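Local coordinates for sugar ABC transporter substrate-binding protein, BlMnBP1 (PDB 6I5R), which binds mannobiose in the cleft of a solute-binding fold and probably hands beta-manno-oligosaccharides to the membrane part of an ABC importer, at residues Pro55-Asn58 with Trp59-Ile63; Ser81-Ala84 with Asp85-Leu88; Lys179-Lys182 with Glu183-Ala187; Lys230-Ala233 with Ser234-Asp237; Asn328-Lys331 with Glu332-Glu335. All blocks are in the same frame, centred on the assembly; numbering follows the deposited sequence.

Interaction 1 of 5, residues Pro55-Asn58 with Trp59-Ile63; sequences PGKN and WKSYI
With CG anti to the backbone N (chi1 -167°) and its chain straight until the last torsion, Lys57 runs over the ring of Tyr62, and the bend at chi4 (54°) then turns its ammonium to Ser61. The result is two contacts from one side chain. CD of Lys57 sits over one ring face, 3.9 Å from the centroid of the Tyr62 ring and displaced toward the rim, a CH-pi contact. Beyond it, Lys57 NZ donates to Ser61 OG at 2.6 Å, and the same ammonium forms a salt bridge with Asp65 one turn further along the helix. The tyrosine hydroxyl is held by Asn353 and by a water lying in the ring plane at its edge; that water is 2.8 Å from Tyr62 OH and also lies within hydrogen-bonding distance of Lys57 O, probably bridging the two. Asn58 folds its amide back over the first turn: OD1 accepts from Ser61 N at 2.9 Å, nearly along the C=O axis, while ND2 is bonded to the carbonyl of Leu51. Its backbone O receives Tyr62 N at 3.1 Å and starts the helical bonding. Trp59 turns inward instead, toward Arg46, Met49 and Val77 of strand 73-79, with its indole edge-to-face against Phe42. The bond from Ser61 N to the Asn58 side chain is the signature of an asparagine N-cap, here opening helix 59-69 after the loop that follows strand 38-44 of the solute-binding fold.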
loop_
_atom_site.group_PDB
_atom_site.type_symbol
_atom_site.label_atom_id
_atom_site.label_comp_id
_atom_site.label_asym_id
_atom_site.label_seq_id
_atom_site.Cartn_x
_atom_site.Cartn_y
_atom_site.Cartn_z
ATOM N N PRO A 55 11.192 -17.808 1.556
ATOM C CA PRO A 55 10.565 -18.718 2.538
ATOM C C PRO A 55 9.136 -19.160 2.192
ATOM O O PRO A 55 8.638 -20.137 2.792
ATOM C CB PRO A 55 10.603 -17.906 3.852
ATOM C CG PRO A 55 10.998 -16.518 3.461
ATOM C CD PRO A 55 11.813 -16.644 2.205
ATOM N N GLY A 56 8.466 -18.521 1.241
ATOM C CA GLY A 56 7.108 -18.912 0.890
ATOM C C GLY A 56 6.968 -19.442 -0.528
ATOM O O GLY A 56 7.916 -20.013 -1.078
ATOM N N LYS A 57 5.794 -19.268 -1.136
ATOM C CA LYS A 57 5.575 -19.641 -2.535
ATOM C C LYS A 57 6.114 -18.535 -3.440
ATOM O O LYS A 57 5.584 -17.422 -3.451
ATOM C CB LYS A 57 4.088 -19.882 -2.776
ATOM C CG LYS A 57 3.717 -20.566 -4.083
ATOM C CD LYS A 57 2.207 -20.767 -4.128
ATOM C CE LYS A 57 1.768 -21.349 -5.461
ATOM N NZ LYS A 57 2.505 -22.596 -5.765
ATOM N N ASN A 58 7.153 -18.829 -4.216
ATOM C CA ASN A 58 7.792 -17.786 -5.013
ATOM C C ASN A 58 7.173 -17.692 -6.409
ATOM O O ASN A 58 6.262 -18.438 -6.784
ATOM C CB ASN A 58 9.306 -17.993 -5.101
ATOM C CG ASN A 58 9.719 -19.230 -5.929
ATOM O OD1 ASN A 58 8.908 -19.840 -6.642
ATOM N ND2 ASN A 58 11.009 -19.599 -5.825
ATOM N N TRP A 59 7.692 -16.755 -7.195
ATOM C CA TRP A 59 7.118 -16.517 -8.510
ATOM C C TRP A 59 7.174 -17.771 -9.362
ATOM O O TRP A 59 6.205 -18.096 -10.058
ATOM C CB TRP A 59 7.834 -15.374 -9.216
ATOM C CG TRP A 59 7.348 -14.046 -8.710
ATOM C CD1 TRP A 59 8.113 -13.020 -8.235
ATOM C CD2 TRP A 59 5.986 -13.614 -8.609
ATOM N NE1 TRP A 59 7.314 -11.966 -7.867
ATOM C CE2 TRP A 59 6.003 -12.304 -8.072
ATOM C CE3 TRP A 59 4.754 -14.200 -8.925
ATOM C CZ2 TRP A 59 4.835 -11.572 -7.830
ATOM C CZ3 TRP A 59 3.589 -13.471 -8.681
ATOM C CH2 TRP A 59 3.643 -12.171 -8.132
ATOM N N LYS A 60 8.305 -18.482 -9.328
ATOM C CA LYS A 60 8.452 -19.667 -10.164
ATOM C C LYS A 60 7.365 -20.680 -9.865
ATOM O O LYS A 60 6.853 -21.345 -10.782
ATOM C CB LYS A 60 9.809 -20.326 -9.948
ATOM C CG LYS A 60 10.994 -19.687 -10.613
ATOM C CD LYS A 60 12.211 -20.536 -10.323
ATOM C CE LYS A 60 13.369 -20.201 -11.223
ATOM N NZ LYS A 60 13.681 -18.761 -11.206
ATOM N N SER A 61 7.015 -20.823 -8.584
ATOM C CA SER A 61 5.983 -21.770 -8.166
ATOM C C SER A 61 4.608 -21.363 -8.684
ATOM O O SER A 61 3.821 -22.223 -9.119
ATOM C CB SER A 61 5.972 -21.885 -6.643
ATOM O OG SER A 61 5.026 -22.846 -6.209
ATOM N N TYR A 62 4.286 -20.061 -8.623
ATOM C CA TYR A 62 3.031 -19.588 -9.189
ATOM C C TYR A 62 3.002 -19.809 -10.697
ATOM O O TYR A 62 1.994 -20.267 -11.254
ATOM C CB TYR A 62 2.829 -18.099 -8.908
ATOM C CG TYR A 62 2.407 -17.786 -7.516
ATOM C CD1 TYR A 62 1.119 -18.058 -7.101
ATOM C CD2 TYR A 62 3.287 -17.200 -6.612
ATOM C CE1 TYR A 62 0.726 -17.781 -5.807
ATOM C CE2 TYR A 62 2.895 -16.887 -5.338
ATOM C CZ TYR A 62 1.615 -17.195 -4.934
ATOM O OH TYR A 62 1.208 -16.918 -3.652
ATOM N N ILE A 63 4.099 -19.483 -11.381
ATOM C CA ILE A 63 4.093 -19.589 -12.832
ATOM C C ILE A 63 3.978 -21.044 -13.244
ATOM O O ILE A 63 3.295 -21.380 -14.219
ATOM C CB ILE A 63 5.329 -18.908 -13.428
ATOM C CG1 ILE A 63 5.236 -17.417 -13.087
ATOM C CG2 ILE A 63 5.393 -19.181 -14.953
ATOM C CD1 ILE A 63 6.498 -16.645 -13.225
HETATM O O HOH W 1 3.427 -16.185 -2.086
#

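Interaction 2 of 5, residues Ser81-Ala84 with Asp85-Leu88; sequences SNYA and DSAL. With ZN (zinc ion), chain P.
The start of helix 83-93 carries a zinc ion and adjoins the mannobiose pocket through the loop before it. Asp85 meets Asn82 in the first turn and holds the metal: Asp85 OD2 is 2.1 Å from the zinc ion, whereas Asp85 OD1 stays 3.4 Å away, making the carboxylate monodentate. Two waters also bind the zinc ion beside it. The carboxylate plane stands almost perpendicular to the amide of Asn82, 84° apart. On the side of the helix that meets Met101 of strand 100-102, Tyr83 has CG anti to the backbone N (chi1 178°), which lays its ring forward along the helix, against Ala87 one turn on. Ala87 CB points at one face of this ring, 3.9 Å from the Tyr83 centroid, and comes nearest at Tyr83 CZ (3.4 Å). The hydroxyl of Tyr83 is fixed by the carbonyl of Met102, and Tyr321 of the pocket stands edge-to-face to the ring. Ser86 OG lies 3.1 Å from both Asn82 O and Tyr83 O. Regular backbone bonding is established here by Ser86 N, which donates to Asn82 O at 3.1 Å, and by Ala87 N, which reaches Tyr83 O at 2.8 Å. Asn82 centres an inverse gamma turn, and the carbonyl of Ser81 just ahead makes a weak bond to a mannose hydroxyl. A sharp turn leading from a sugar-lining loop into a helix thus joins the edge of the glycan site to a hydrated zinc site.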
loop_
_atom_site.group_PDB
_atom_site.type_symbol
_atom_site.label_atom_id
_atom_site.label_comp_id
_atom_site.label_asym_id
_atom_site.label_seq_id
_atom_site.Cartn_x
_atom_site.Cartn_y
_atom_site.Cartn_z
ATOM N N SER A 81 14.545 -3.516 -7.179
ATOM C CA SER A 81 14.468 -3.077 -5.788
ATOM C C SER A 81 13.877 -1.680 -5.706
ATOM O O SER A 81 13.086 -1.389 -4.800
ATOM C CB SER A 81 15.835 -3.094 -5.124
ATOM O OG SER A 81 16.692 -2.211 -5.820
ATOM N N ASN A 82 14.252 -0.809 -6.636
ATOM C CA ASN A 82 13.710 0.547 -6.679
ATOM C C ASN A 82 12.461 0.565 -7.569
ATOM O O ASN A 82 12.397 1.228 -8.590
ATOM C CB ASN A 82 14.769 1.516 -7.183
ATOM C CG ASN A 82 14.366 2.964 -7.007
ATOM O OD1 ASN A 82 13.353 3.266 -6.371
ATOM N ND2 ASN A 82 15.152 3.881 -7.586
ATOM N N TYR A 83 11.448 -0.193 -7.157
ATOM C CA TYR A 83 10.402 -0.559 -8.107
ATOM C C TYR A 83 9.628 0.663 -8.612
ATOM O O TYR A 83 9.472 0.854 -9.823
ATOM C CB TYR A 83 9.423 -1.574 -7.514
ATOM C CG TYR A 83 8.360 -1.837 -8.577
ATOM C CD1 TYR A 83 8.666 -2.587 -9.701
ATOM C CD2 TYR A 83 7.097 -1.238 -8.509
ATOM C CE1 TYR A 83 7.725 -2.793 -10.698
ATOM C CE2 TYR A 83 6.154 -1.428 -9.511
ATOM C CZ TYR A 83 6.484 -2.220 -10.605
ATOM O OH TYR A 83 5.572 -2.436 -11.621
ATOM N N ALA A 84 9.090 1.476 -7.695
ATOM C CA ALA A 84 8.257 2.593 -8.122
ATOM C C ALA A 84 8.946 3.418 -9.193
ATOM O O ALA A 84 8.336 3.772 -10.215
ATOM C CB ALA A 84 7.910 3.469 -6.925
ATOM N N ASP A 85 10.228 3.712 -8.988
ATOM C CA ASP A 85 10.953 4.584 -9.899
ATOM C C ASP A 85 11.210 3.893 -11.237
ATOM O O ASP A 85 10.998 4.487 -12.300
ATOM C CB ASP A 85 12.262 5.012 -9.241
ATOM C CG ASP A 85 12.062 5.950 -8.023
ATOM O OD1 ASP A 85 11.055 6.694 -7.955
ATOM O OD2 ASP A 85 12.952 5.975 -7.125
ATOM N N SER A 86 11.611 2.623 -11.207
ATOM C CA SER A 86 11.927 1.928 -12.452
ATOM C C SER A 86 10.675 1.621 -13.275
ATOM O O SER A 86 10.701 1.740 -14.510
ATOM C CB SER A 86 12.725 0.657 -12.167
ATOM O OG SER A 86 12.003 -0.213 -11.354
ATOM N N ALA A 87 9.559 1.273 -12.626
ATOM C CA ALA A 87 8.304 1.114 -13.354
ATOM C C ALA A 87 7.857 2.418 -14.021
ATOM O O ALA A 87 7.338 2.406 -15.149
ATOM C CB ALA A 87 7.207 0.607 -12.418
ATOM N N LEU A 88 8.019 3.558 -13.343
ATOM C CA LEU A 88 7.562 4.787 -13.972
ATOM C C LEU A 88 8.450 5.123 -15.164
ATOM O O LEU A 88 7.969 5.544 -16.225
ATOM C CB LEU A 88 7.528 5.919 -12.976
ATOM C CG LEU A 88 6.643 7.066 -13.426
ATOM C CD1 LEU A 88 5.182 6.713 -13.476
ATOM C CD2 LEU A 88 6.880 8.202 -12.453
HETATM ZN ZN ZN P . 12.819 6.296 -5.078
HETATM O O HOH W 2 11.352 7.333 -5.507
HETATM O O HOH W 3 13.416 7.736 -6.462
#

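Interaction 3 of 5, residues Lys179-Lys182 with Glu183-Ala187; sequences KLIK and EKTKA
Ile181 and Thr185 lie side by side on the tightly packed side of this helix end, Ile181 CG2 resting 3.4 Å from Thr185 OG1. The hydroxyl donates to Ile181 O at 2.7 Å, and Thr185 N reaches the same oxygen at 3.0 Å; the two donors come from opposite faces of the carbonyl plane, so a carbonyl of the last turn is gripped twice by one residue. With chi1 at 77°, OG1 sits between the backbone N and the carbonyl carbon and can serve both ways: it also accepts from Ala187 N at 3.2 Å, with a nearly straight N-H (170°). That last bond closes an ST turn, which carries the chain out of helix 171-184 toward strand 188-190. Ile181 faces inward onto Phe159 and Ala162 of helix 156-162, with Ile164 and Pro189 also against it, and Ala187 joins this layer by touching Val158. The other side is looser and faces solvent. There Glu183 stretches out beyond CG, and the long arm of Lys179, bent only at its end, crosses it at a slant. Their salt bridge from Lys179 NZ to Glu183 OE2 is 3.3 Å long and counts as a weak hydrogen bond, the other carboxylate oxygen, Glu183 OE1, standing 3.8 Å from Lys179 NZ. Lys184 merely drapes its first carbons over the carbonyl of Leu180, with Lys184 CD 4.2 Å from Leu180 CD2.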
loop_
_atom_site.group_PDB
_atom_site.type_symbol
_atom_site.label_atom_id
_atom_site.label_comp_id
_atom_site.label_asym_id
_atom_site.label_seq_id
_atom_site.Cartn_x
_atom_site.Cartn_y
_atom_site.Cartn_z
ATOM N N LYS A 179 7.965 4.707 25.095
ATOM C CA LYS A 179 8.856 5.030 26.202
ATOM C C LYS A 179 9.088 3.820 27.111
ATOM O O LYS A 179 10.221 3.563 27.523
ATOM C CB LYS A 179 8.259 6.222 26.962
ATOM C CG LYS A 179 9.076 6.712 28.152
ATOM C CD LYS A 179 8.347 7.804 28.916
ATOM C CE LYS A 179 9.278 8.503 29.911
ATOM N NZ LYS A 179 9.178 7.947 31.271
ATOM N N LEU A 180 8.038 3.045 27.399
ATOM C CA LEU A 180 8.220 1.828 28.180
ATOM C C LEU A 180 9.160 0.856 27.480
ATOM O O LEU A 180 10.006 0.221 28.126
ATOM C CB LEU A 180 6.867 1.149 28.444
ATOM C CG LEU A 180 5.889 1.846 29.408
ATOM C CD1 LEU A 180 4.597 1.049 29.568
ATOM C CD2 LEU A 180 6.576 2.023 30.750
ATOM N N ILE A 181 8.987 0.689 26.160
ATOM C CA ILE A 181 9.862 -0.191 25.394
ATOM C C ILE A 181 11.297 0.299 25.489
ATOM O O ILE A 181 12.237 -0.487 25.661
ATOM C CB ILE A 181 9.365 -0.269 23.927
ATOM C CG1 ILE A 181 8.013 -1.006 23.861
ATOM C CG2 ILE A 181 10.425 -0.892 23.049
ATOM C CD1 ILE A 181 7.156 -0.682 22.632
ATOM N N LYS A 182 11.492 1.602 25.339
ATOM C CA LYS A 182 12.838 2.149 25.373
ATOM C C LYS A 182 13.471 1.914 26.733
ATOM O O LYS A 182 14.637 1.519 26.823
ATOM C CB LYS A 182 12.781 3.634 25.039
ATOM C CG LYS A 182 14.095 4.334 24.945
ATOM C CD LYS A 182 14.896 3.837 23.794
ATOM C CE LYS A 182 16.280 4.515 23.787
ATOM N NZ LYS A 182 17.097 3.858 22.753
ATOM N N GLU A 183 12.694 2.089 27.802
ATOM C CA GLU A 183 13.294 2.073 29.128
ATOM C C GLU A 183 13.456 0.670 29.665
ATOM O O GLU A 183 14.394 0.407 30.425
ATOM C CB GLU A 183 12.473 2.917 30.095
ATOM C CG GLU A 183 12.595 4.373 29.755
ATOM C CD GLU A 183 11.886 5.264 30.688
ATOM O OE1 GLU A 183 11.157 4.746 31.546
ATOM O OE2 GLU A 183 12.069 6.502 30.571
ATOM N N LYS A 184 12.604 -0.256 29.250
ATOM C CA LYS A 184 12.604 -1.567 29.861
ATOM C C LYS A 184 13.028 -2.701 28.951
ATOM O O LYS A 184 13.205 -3.816 29.445
ATOM C CB LYS A 184 11.211 -1.877 30.418
ATOM C CG LYS A 184 10.760 -0.928 31.501
ATOM C CD LYS A 184 9.280 -1.058 31.778
ATOM C CE LYS A 184 8.829 -2.532 31.868
ATOM N NZ LYS A 184 9.581 -3.215 32.929
ATOM N N THR A 185 13.166 -2.483 27.651
ATOM C CA THR A 185 13.615 -3.559 26.780
ATOM C C THR A 185 14.859 -3.108 26.037
ATOM O O THR A 185 15.328 -1.970 26.184
ATOM C CB THR A 185 12.547 -3.981 25.767
ATOM O OG1 THR A 185 12.501 -3.020 24.712
ATOM C CG2 THR A 185 11.173 -4.117 26.418
ATOM N N LYS A 186 15.371 -4.005 25.193
ATOM C CA LYS A 186 16.521 -3.707 24.348
ATOM C C LYS A 186 16.130 -3.451 22.899
ATOM O O LYS A 186 17.007 -3.433 22.030
ATOM C CB LYS A 186 17.528 -4.858 24.390
ATOM C CG LYS A 186 18.035 -5.168 25.775
ATOM C CD LYS A 186 18.893 -6.417 25.791
ATOM C CE LYS A 186 19.270 -6.743 27.214
ATOM N NZ LYS A 186 18.085 -6.728 28.126
ATOM N N ALA A 187 14.847 -3.297 22.615
ATOM C CA ALA A 187 14.409 -3.157 21.229
ATOM C C ALA A 187 14.365 -1.690 20.813
ATOM O O ALA A 187 14.095 -0.803 21.620
ATOM C CB ALA A 187 13.022 -3.777 21.024
#

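Interaction 4 of 5, residues Lys230-Ala233 with Ser234-Asp237; sequences KKDA and SAPD
Lys231, whose backbone O accepts from NZ of the preceding Lys230, starts the contact by laying CG and CD against the pyrrolidine ring of Pro236, Lys231 CG coming 3.8 Å from Pro236 CB. Between Lys231 and Pro236 the chain makes a type I beta turn, Asp232 to Ala235, in the surface loop joining helix 217-224 to helix 239-252. The lysine leans on Tyr241 of the latter helix as well. Asp232 opens the turn. Its backbone O takes Ala235 N at 3.2 Å, but the donor stands well above the carbonyl plane, 65° out of it and not on a lone pair. The side chain bends over the same turn: with CG anti to the backbone N (chi1 -177°), Asp232 OD2 comes 2.8 Å from Ala235 N and 3.2 Å from Ala235 CB. A bound zinc ion lies about 4 Å from the Asp232 side chain, measured between nearest atoms. Ala233 and Ser234 then form the two corners, largely at the surface, where the carbonyl of Ala233 is brushed by Pro236 CD. A water braces the mouth of the turn, accepting from Asp232 N at 2.9 Å and donating to Pro236 O at 2.8 Å.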
loop_
_atom_site.group_PDB
_atom_site.type_symbol
_atom_site.label_atom_id
_atom_site.label_comp_id
_atom_site.label_asym_id
_atom_site.label_seq_id
_atom_site.Cartn_x
_atom_site.Cartn_y
_atom_site.Cartn_z
ATOM N N LYS A 230 -3.633 20.655 9.096
ATOM C CA LYS A 230 -3.739 21.356 10.355
ATOM C C LYS A 230 -4.276 20.438 11.448
ATOM O O LYS A 230 -5.029 19.495 11.197
ATOM C CB LYS A 230 -4.652 22.587 10.218
ATOM C CG LYS A 230 -6.129 22.302 10.060
ATOM C CD LYS A 230 -6.942 23.620 9.949
ATOM C CE LYS A 230 -6.829 24.497 11.238
ATOM N NZ LYS A 230 -7.577 23.939 12.390
ATOM N N LYS A 231 -3.893 20.749 12.680
ATOM C CA LYS A 231 -4.461 20.065 13.828
ATOM C C LYS A 231 -5.965 20.281 13.864
ATOM O O LYS A 231 -6.453 21.392 13.626
ATOM C CB LYS A 231 -3.821 20.597 15.115
ATOM C CG LYS A 231 -4.305 19.933 16.400
ATOM C CD LYS A 231 -3.863 20.715 17.649
ATOM C CE LYS A 231 -2.346 20.784 17.852
ATOM N NZ LYS A 231 -2.063 21.638 19.081
ATOM N N ASP A 232 -6.691 19.214 14.184
ATOM C CA ASP A 232 -8.143 19.274 14.328
ATOM C C ASP A 232 -8.443 19.782 15.742
ATOM O O ASP A 232 -8.123 19.115 16.723
ATOM C CB ASP A 232 -8.779 17.906 14.083
ATOM C CG ASP A 232 -10.289 17.958 14.166
ATOM O OD1 ASP A 232 -10.913 18.531 13.247
ATOM O OD2 ASP A 232 -10.848 17.483 15.171
ATOM N N ALA A 233 -9.041 20.965 15.853
ATOM C CA ALA A 233 -9.267 21.545 17.176
ATOM C C ALA A 233 -10.095 20.627 18.061
ATOM O O ALA A 233 -9.797 20.450 19.251
ATOM C CB ALA A 233 -9.957 22.902 17.042
ATOM N N SER A 234 -11.163 20.069 17.517
ATOM C CA SER A 234 -12.103 19.319 18.334
ATOM C C SER A 234 -11.549 17.972 18.743
ATOM O O SER A 234 -12.006 17.388 19.732
ATOM C CB SER A 234 -13.400 19.134 17.564
ATOM O OG SER A 234 -14.194 20.293 17.659
ATOM N N ALA A 235 -10.590 17.452 17.987
ATOM C CA ALA A 235 -10.147 16.072 18.141
ATOM C C ALA A 235 -8.696 16.028 17.718
ATOM O O ALA A 235 -8.345 15.465 16.663
ATOM C CB ALA A 235 -11.006 15.129 17.307
ATOM N N PRO A 236 -7.825 16.688 18.483
ATOM C CA PRO A 236 -6.458 16.922 18.013
ATOM C C PRO A 236 -5.649 15.662 17.849
ATOM O O PRO A 236 -4.618 15.699 17.156
ATOM C CB PRO A 236 -5.872 17.841 19.097
ATOM C CG PRO A 236 -6.756 17.625 20.297
ATOM C CD PRO A 236 -8.106 17.452 19.717
ATOM N N ASP A 237 -5.918 14.665 18.303
ATOM C CA ASP A 237 -5.472 13.289 18.194
ATOM C C ASP A 237 -6.121 12.534 17.040
ATOM O O ASP A 237 -6.072 11.295 17.007
ATOM C CB ASP A 237 -5.741 12.570 19.506
ATOM C CG ASP A 237 -7.221 12.536 19.868
ATOM O OD1 ASP A 237 -8.097 13.131 19.155
ATOM O OD2 ASP A 237 -7.508 11.885 20.912
HETATM O O HOH W 4 -5.157 16.757 14.668
#

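Interaction 5 of 5, residues Asn328-Lys331 with Glu332-Glu335; sequences NISK and EKQE
Ile329 lays its longer branch across the first turn of the helix, CG1 meeting Gln334 CG at 3.5 Å and CD1 reaching Lys333 CB at 3.6 Å. A chi1 of 73° swings CG1 to the position between the backbone N and the carbonyl carbon, which turns the branch onto these two residues. The isoleucine and Lys333 side chains meet nearly at right angles, and both also touch Asp99. Gln334 extends past Ile329 toward the N-terminal residues: its NE2 bonds to the carbonyl of Gly17 and only weakly to Ile329 O (3.3 Å), which also accepts from Lys19 NZ, while OE1 accepts from the backbone of Lys19. Ser330 OG accepts from Lys333 N at 3.2 Å with a fairly straight N-H (164°), and lies 3.4 Å from Lys333 CG. Its backbone O takes Gln334 N at 2.9 Å. Glu332 N, in the first turn, donates to a water at 3.1 Å, which the Lys331 ammonium approaches only weakly. A serine N-cap with the preceding isoleucine folded onto the first turn thus starts helix 331-346, just after the long strand 314-325.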
loop_
_atom_site.group_PDB
_atom_site.type_symbol
_atom_site.label_atom_id
_atom_site.label_comp_id
_atom_site.label_asym_id
_atom_site.label_seq_id
_atom_site.Cartn_x
_atom_site.Cartn_y
_atom_site.Cartn_z
ATOM N N ASN A 328 0.354 -0.890 -25.485
ATOM C CA ASN A 328 1.162 -0.900 -26.703
ATOM C C ASN A 328 1.378 -2.295 -27.271
ATOM O O ASN A 328 1.868 -2.427 -28.400
ATOM C CB ASN A 328 2.532 -0.285 -26.441
ATOM C CG ASN A 328 2.467 1.188 -26.139
ATOM O OD1 ASN A 328 1.608 1.885 -26.633
ATOM N ND2 ASN A 328 3.421 1.677 -25.364
ATOM N N ILE A 329 1.083 -3.342 -26.518
ATOM C CA ILE A 329 1.466 -4.667 -26.976
ATOM C C ILE A 329 0.392 -5.261 -27.882
ATOM O O ILE A 329 -0.725 -4.737 -27.986
ATOM C CB ILE A 329 1.776 -5.602 -25.791
ATOM C CG1 ILE A 329 0.479 -6.019 -25.073
ATOM C CG2 ILE A 329 2.779 -4.944 -24.844
ATOM C CD1 ILE A 329 0.712 -6.730 -23.786
ATOM N N SER A 330 0.742 -6.361 -28.542
ATOM C CA SER A 330 -0.125 -6.998 -29.537
ATOM C C SER A 330 -1.408 -7.500 -28.887
ATOM O O SER A 330 -1.482 -7.673 -27.667
ATOM C CB SER A 330 0.607 -8.170 -30.195
ATOM O OG SER A 330 0.746 -9.268 -29.300
ATOM N N LYS A 331 -2.439 -7.742 -29.721
ATOM C CA LYS A 331 -3.684 -8.273 -29.171
ATOM C C LYS A 331 -3.432 -9.610 -28.471
ATOM O O LYS A 331 -3.986 -9.865 -27.390
ATOM C CB LYS A 331 -4.773 -8.425 -30.248
ATOM C CG LYS A 331 -4.480 -9.424 -31.363
ATOM C CD LYS A 331 -5.751 -9.987 -32.042
ATOM C CE LYS A 331 -5.534 -10.223 -33.561
ATOM N NZ LYS A 331 -4.173 -10.754 -33.989
ATOM N N GLU A 332 -2.540 -10.437 -29.025
ATOM C CA GLU A 332 -2.251 -11.733 -28.423
ATOM C C GLU A 332 -1.689 -11.556 -27.020
ATOM O O GLU A 332 -2.149 -12.204 -26.075
ATOM C CB GLU A 332 -1.279 -12.523 -29.316
ATOM C CG GLU A 332 -1.016 -13.967 -28.884
ATOM C CD GLU A 332 -0.185 -14.765 -29.905
ATOM O OE1 GLU A 332 0.742 -14.173 -30.547
ATOM O OE2 GLU A 332 -0.471 -15.999 -30.101
ATOM N N LYS A 333 -0.710 -10.652 -26.863
ATOM C CA LYS A 333 -0.084 -10.466 -25.555
ATOM C C LYS A 333 -1.011 -9.751 -24.587
ATOM O O LYS A 333 -0.963 -10.010 -23.382
ATOM C CB LYS A 333 1.235 -9.700 -25.691
ATOM C CG LYS A 333 2.266 -10.496 -26.485
ATOM C CD LYS A 333 3.644 -9.828 -26.473
ATOM C CE LYS A 333 4.646 -10.651 -27.284
ATOM N NZ LYS A 333 6.020 -10.229 -26.974
ATOM N N GLN A 334 -1.845 -8.840 -25.084
ATOM C CA GLN A 334 -2.869 -8.260 -24.227
ATOM C C GLN A 334 -3.778 -9.336 -23.646
ATOM O O GLN A 334 -4.095 -9.323 -22.450
ATOM C CB GLN A 334 -3.690 -7.236 -25.005
ATOM C CG GLN A 334 -2.963 -5.960 -25.337
ATOM C CD GLN A 334 -3.886 -4.906 -25.866
ATOM O OE1 GLN A 334 -5.075 -5.092 -25.865
ATOM N NE2 GLN A 334 -3.338 -3.769 -26.295
ATOM N N GLU A 335 -4.206 -10.282 -24.471
ATOM C CA GLU A 335 -5.108 -11.315 -23.984
ATOM C C GLU A 335 -4.374 -12.299 -23.084
ATOM O O GLU A 335 -4.874 -12.666 -22.009
ATOM C CB GLU A 335 -5.755 -12.041 -25.171
ATOM C CG GLU A 335 -6.890 -12.950 -24.749
ATOM C CD GLU A 335 -7.433 -13.784 -25.888
ATOM O OE1 GLU A 335 -7.266 -13.374 -27.068
ATOM O OE2 GLU A 335 -8.050 -14.831 -25.583
HETATM O O HOH W 5 -1.536 -10.141 -31.894
#

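All five contacts are local, and four lie at helix ends: interactions 1, 2 and 5 at the beginnings of helices, interaction 3 at a finish. Interaction 4 is a loop turn and the most superficial, held by a backbone bond, a water and a lysine-proline contact, whereas the others each pair a buried residue with more open ones. Interactions 1 and 5 share side-chain N-capping, by asparagine and by serine; interaction 2 lacks such a cap and has a zinc-bound aspartate instead. Interaction 3 uses its threonine hydroxyl at the opposite helix end. Interaction 2 lies nearest the sugar, while interactions 3 and 5, centres about 55 Å apart, sit on opposite sides of the chain's centre.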